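Local coordinates for protein diaminopimelate decarboxylase (Phaeodactylum tricornutum, PDB 7JPJ) that probably catalyses the pyridoxal phosphate-dependent decarboxylation of diaminopimelate to lysine, as an obligate dimer, at residues 28-33 with 408-413. Residues are numbered along the deposited sequence; the frame is centred on the assembly and turned at random.
Sequences PLYAYS and PEAPEV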
loop_
_atom_site.group_PDB
_atom_site.type_symbol
_atom_site.label_atom_id
_atom_site.label_comp_id
_atom_site.label_asym_id
_atom_site.label_seq_id
_atom_site.Cartn_x
_atom_site.Cartn_y
_atom_site.Cartn_z
ATOM N N PRO A 28 -10.426 -8.232 -12.174
ATOM C CA PRO A 28 -10.741 -8.638 -10.799
ATOM C C PRO A 28 -11.896 -7.855 -10.187
ATOM O O PRO A 28 -12.327 -6.856 -10.762
ATOM C CB PRO A 28 -9.440 -8.347 -10.055
ATOM C CG PRO A 28 -8.875 -7.178 -10.773
ATOM C CD PRO A 28 -9.254 -7.341 -12.223
ATOM N N LEU A 29 -12.386 -8.305 -9.033
ATOM C CA LEU A 29 -13.470 -7.617 -8.346
ATOM C C LEU A 29 -13.490 -8.043 -6.886
ATOM O O LEU A 29 -12.952 -9.088 -6.516
ATOM C CB LEU A 29 -14.824 -7.900 -9.006
ATOM C CG LEU A 29 -15.264 -9.367 -9.059
ATOM C CD1 LEU A 29 -16.318 -9.681 -7.999
ATOM C CD2 LEU A 29 -15.775 -9.714 -10.448
ATOM N N TYR A 30 -14.114 -7.207 -6.061
ATOM C CA TYR A 30 -14.389 -7.529 -4.668
ATOM C C TYR A 30 -15.831 -8.002 -4.552
ATOM O O TYR A 30 -16.744 -7.360 -5.084
ATOM C CB TYR A 30 -14.173 -6.322 -3.753
ATOM C CG TYR A 30 -12.774 -5.739 -3.736
ATOM C CD1 TYR A 30 -11.775 -6.297 -2.949
ATOM C CD2 TYR A 30 -12.465 -4.604 -4.477
ATOM C CE1 TYR A 30 -10.503 -5.756 -2.918
ATOM C CE2 TYR A 30 -11.195 -4.056 -4.455
ATOM C CZ TYR A 30 -10.219 -4.633 -3.673
ATOM O OH TYR A 30 -8.957 -4.088 -3.645
ATOM N N ALA A 31 -16.033 -9.117 -3.856
ATOM C CA ALA A 31 -17.358 -9.668 -3.614
ATOM C C ALA A 31 -17.641 -9.645 -2.120
ATOM O O ALA A 31 -16.839 -10.147 -1.327
ATOM C CB ALA A 31 -17.472 -11.093 -4.156
ATOM N N TYR A 32 -18.773 -9.054 -1.741
ATOM C CA TYR A 32 -19.233 -9.027 -0.360
ATOM C C TYR A 32 -20.560 -9.764 -0.259
ATOM O O TYR A 32 -21.417 -9.639 -1.140
ATOM C CB TYR A 32 -19.387 -7.592 0.156
ATOM C CG TYR A 32 -18.128 -6.756 0.048
ATOM C CD1 TYR A 32 -17.864 -6.012 -1.096
ATOM C CD2 TYR A 32 -17.205 -6.710 1.089
ATOM C CE1 TYR A 32 -16.716 -5.244 -1.202
ATOM C CE2 TYR A 32 -16.053 -5.945 0.993
ATOM C CZ TYR A 32 -15.814 -5.212 -0.156
ATOM O OH TYR A 32 -14.671 -4.446 -0.270
ATOM N N SER A 33 -20.727 -10.528 0.819
ATOM C CA SER A 33 -21.891 -11.383 1.019
ATOM C C SER A 33 -22.735 -10.848 2.168
ATOM O O SER A 33 -22.240 -10.698 3.290
ATOM C CB SER A 33 -21.462 -12.824 1.297
ATOM O OG SER A 33 -22.359 -13.462 2.185
ATOM N N PRO A 408 -6.616 -0.032 -12.985
ATOM C CA PRO A 408 -7.794 0.637 -12.425
ATOM C C PRO A 408 -8.232 0.003 -11.118
ATOM O O PRO A 408 -7.982 -1.177 -10.855
ATOM C CB PRO A 408 -8.858 0.451 -13.512
ATOM C CG PRO A 408 -8.423 -0.762 -14.256
ATOM C CD PRO A 408 -6.921 -0.732 -14.243
ATOM N N GLU A 409 -8.897 0.810 -10.293
ATOM C CA GLU A 409 -9.454 0.317 -9.039
ATOM C C GLU A 409 -10.557 -0.697 -9.317
ATOM O O GLU A 409 -11.504 -0.413 -10.058
ATOM C CB GLU A 409 -9.992 1.478 -8.205
ATOM C CG GLU A 409 -9.896 1.256 -6.702
ATOM C CD GLU A 409 -10.525 2.381 -5.893
ATOM O OE1 GLU A 409 -10.800 3.456 -6.473
ATOM O OE2 GLU A 409 -10.731 2.196 -4.673
ATOM N N ALA A 410 -10.435 -1.879 -8.715
ATOM C CA ALA A 410 -11.364 -2.965 -8.990
ATOM C C ALA A 410 -12.777 -2.604 -8.531
ATOM O O ALA A 410 -12.958 -1.869 -7.556
ATOM C CB ALA A 410 -10.907 -4.247 -8.298
ATOM N N PRO A 411 -13.798 -3.109 -9.219
ATOM C CA PRO A 411 -15.180 -2.865 -8.791
ATOM C C PRO A 411 -15.528 -3.662 -7.542
ATOM O O PRO A 411 -14.770 -4.512 -7.074
ATOM C CB PRO A 411 -16.008 -3.325 -9.994
ATOM C CG PRO A 411 -15.150 -4.331 -10.671
ATOM C CD PRO A 411 -13.738 -3.856 -10.487
ATOM N N GLU A 412 -16.709 -3.370 -7.001
ATOM C CA GLU A 412 -17.225 -4.056 -5.824
ATOM C C GLU A 412 -18.621 -4.588 -6.114
ATOM O O GLU A 412 -19.443 -3.899 -6.725
ATOM C CB GLU A 412 -17.263 -3.129 -4.604
ATOM C CG GLU A 412 -15.922 -2.961 -3.912
ATOM C CD GLU A 412 -15.931 -1.843 -2.883
ATOM O OE1 GLU A 412 -16.676 -0.858 -3.079
ATOM O OE2 GLU A 412 -15.191 -1.946 -1.880
ATOM N N VAL A 413 -18.882 -5.815 -5.670
ATOM C CA VAL A 413 -20.149 -6.492 -5.909
ATOM C C VAL A 413 -20.727 -6.924 -4.569
ATOM O O VAL A 413 -19.986 -7.300 -3.654
ATOM C CB VAL A 413 -19.969 -7.703 -6.851
ATOM C CG1 VAL A 413 -21.284 -8.442 -7.053
ATOM C CG2 VAL A 413 -19.406 -7.253 -8.187
#
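Y30 and A31 pair with E412 and V413 as neighbouring parallel strands of the mixed beta-sheet, a ladder in which a strand near the N-terminus is joined to one some 375 residues further along the chain. Three backbone hydrogen bonds zip it: Y30 N to P411 O (3.0 Å), V413 N back to Y30 O, and Y32 N to V413 O (2.9 Å). Thus V413 is gripped through both its N and its O by two residues of the opposing strand; the two bonds flank A31, which makes A31 with V413 a parallel bridge. Y30 and E412 share one face of the sheet, and the Y32 ring comes up beside E412. The phenol OH of Y32 donates to E412 OE2 over 3.0 Å. The hydroxyl approaches OE2 on its anti side, 31° out of the carboxylate plane. Ring and carboxylate planes stand 79° apart, and CG of E412 sits in plane at the edge of the same ring, 3.6 Å from Y32 CE1. S397 also bonds OE2 and N64 takes OE1, so both oxygens of this buried acid are satisfied. The Y30 ring, CG beside its backbone N (chi1 -60°), brings CE2 to 3.9 Å from A410 CB, while its hydroxyl bonds D318 O. A31 and V413 take the other face, where L29 CD1 meets V413 CG2 at 3.9 Å, and helix 14-24 covers L29 and V413 through A24. With strand 289-300 antiparallel on the far edge of 29-33, the pair illustrates how an N-terminal strand is built into the C-terminal beta domain that accompanies the TIM barrel in fold-type III PLP decarboxylases.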